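Local coordinates for putative ABC transporter, periplasmic binding protein, amino acid (Neisseria gonorrhoeae, PDB 2YLN), which is a solute receptor of an ABC transporter that binds L-cystine, probably delivering it for uptake into the cell, at residues L49-R52 with I53-G57. The protein carries 1 engineered substitution. Numbering follows the deposited sequence.
Sequences LIER and INNKG
Ile-53 reaches back one turn to Leu-49, its N donating to Leu-49 O at 2.9 Å while its CD1 lies 4.0 Å from Leu-49 CG. With CG1 anti to its carbonyl carbon (chi1 -65°), Ile-53 runs back past that same oxygen, and both side chains rest on Ala-251 of helix 249-264. Beside them, Ile-50 lays CG1 3.5 Å from Asn-54 ND2, its CD1 against the amide as well.

Glu-51 O accepts the backbone N of Asn-55, which comes in tilted from the carbonyl plane, and in one of the two modelled conformers also its ND2, 2.9 Å from that oxygen, in the plane on a lone pair; with a second conformer present, that side-chain bond is doubtful as a permanent feature.

Arg-52 contributes mainly its backbone here. Its O takes an almost straight bond from Gly-57 N, 2.8 Å long and 176° at the hydrogen. The side chain bends at chi3 (-78°), bringing one guanidinium face over Leu-49 CA, and NH1 makes a salt bridge with Asp-118 and bonds to Thr-58 O. Lys-56 leaves the helix with positive phi, and the bond from Gly-57 belongs to the Schellman motif that ends helix 49-55 and leads into strand 58-63.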
loop_
_atom_site.group_PDB
_atom_site.type_symbol
_atom_site.label_atom_id
_atom_site.label_comp_id
_atom_site.label_asym_id
_atom_site.label_seq_id
_atom_site.Cartn_x
_atom_site.Cartn_y
_atom_site.Cartn_z
ATOM N N LEU A 49 -12.849 10.634 -15.703
ATOM C CA LEU A 49 -12.865 9.286 -15.208
ATOM C C LEU A 49 -14.277 8.726 -15.195
ATOM O O LEU A 49 -14.462 7.604 -15.584
ATOM C CB LEU A 49 -12.224 9.334 -13.814
ATOM C CG LEU A 49 -12.123 8.002 -13.114
ATOM C CD1 LEU A 49 -11.398 6.933 -13.916
ATOM C CD2 LEU A 49 -11.400 8.228 -11.782
ATOM N N ILE A 50 -15.254 9.507 -14.755
ATOM C CA ILE A 50 -16.632 8.972 -14.743
ATOM C C ILE A 50 -17.108 8.735 -16.139
ATOM O O ILE A 50 -17.816 7.792 -16.371
ATOM C CB ILE A 50 -17.576 9.846 -13.914
ATOM C CG1 ILE A 50 -18.948 9.204 -13.741
ATOM C CG2 ILE A 50 -17.777 11.258 -14.546
ATOM C CD1 ILE A 50 -18.949 7.875 -13.043
ATOM N N GLU A 51 -16.775 9.612 -17.112
ATOM C CA GLU A 51 -17.157 9.342 -18.481
ATOM C C GLU A 51 -16.642 7.972 -18.896
ATOM O O GLU A 51 -17.309 7.204 -19.573
ATOM C CB GLU A 51 -16.627 10.437 -19.426
ATOM C CG GLU A 51 -16.972 10.243 -20.905
ATOM C CD GLU A 51 -16.332 11.210 -21.849
ATOM O OE1 GLU A 51 -15.782 12.234 -21.430
ATOM O OE2 GLU A 51 -16.375 10.928 -23.095
ATOM N N ARG A 52 -15.353 7.704 -18.617
ATOM C CA ARG A 52 -14.779 6.409 -19.024
ATOM C C ARG A 52 -15.337 5.242 -18.254
ATOM O O ARG A 52 -15.443 4.119 -18.818
ATOM C CB ARG A 52 -13.237 6.457 -18.929
ATOM C CG ARG A 52 -12.687 7.331 -20.093
ATOM C CD ARG A 52 -11.188 7.522 -20.043
ATOM N NE ARG A 52 -10.830 8.554 -19.023
ATOM C CZ ARG A 52 -10.083 8.375 -17.931
ATOM N NH1 ARG A 52 -9.657 7.183 -17.645
ATOM N NH2 ARG A 52 -9.756 9.388 -17.153
ATOM N N ILE A 53 -15.716 5.431 -17.010
ATOM C CA ILE A 53 -16.374 4.354 -16.309
ATOM C C ILE A 53 -17.755 4.117 -16.948
ATOM O O ILE A 53 -18.115 3.009 -17.193
ATOM C CB ILE A 53 -16.446 4.602 -14.761
ATOM C CG1 ILE A 53 -15.009 4.605 -14.181
ATOM C CG2 ILE A 53 -17.436 3.641 -14.059
ATOM C CD1 ILE A 53 -14.916 5.174 -12.737
ATOM N N ASN A 54 -18.550 5.145 -17.046
ATOM C CA ASN A 54 -19.966 4.963 -17.509
ATOM C C ASN A 54 -19.994 4.502 -18.961
ATOM O O ASN A 54 -20.855 3.710 -19.305
ATOM C CB ASN A 54 -20.748 6.212 -17.307
ATOM C CG ASN A 54 -21.127 6.424 -15.841
ATOM O OD1 ASN A 54 -21.080 5.488 -15.071
ATOM N ND2 ASN A 54 -21.515 7.612 -15.551
ATOM N N ASN A 55 -18.976 4.880 -19.760
ATOM C CA ASN A 55 -18.967 4.630 -21.212
ATOM C C ASN A 55 -18.074 3.478 -21.577
ATOM O O ASN A 55 -17.919 3.210 -22.757
ATOM C CB ASN A 55 -18.711 5.945 -22.034
ATOM C CG ASN A 55 -19.876 6.902 -21.922
ATOM O OD1 ASN A 55 -20.881 6.717 -22.627
ATOM N ND2 ASN A 55 -19.771 7.893 -21.020
ATOM N N LYS A 56 -17.464 2.851 -20.598
ATOM C CA LYS A 56 -16.740 1.586 -20.776
ATOM C C LYS A 56 -15.466 1.791 -21.607
ATOM O O LYS A 56 -15.199 1.137 -22.596
ATOM C CB LYS A 56 -17.587 0.483 -21.356
ATOM C CG LYS A 56 -18.936 0.436 -20.673
ATOM C CD LYS A 56 -18.875 0.178 -19.144
ATOM C CE LYS A 56 -20.267 0.143 -18.581
ATOM N NZ LYS A 56 -20.199 0.272 -17.187
ATOM N N GLY A 57 -14.632 2.687 -21.115
ATOM C CA GLY A 57 -13.266 2.962 -21.642
ATOM C C GLY A 57 -12.191 2.347 -20.772
ATOM O O GLY A 57 -12.361 1.264 -20.203
#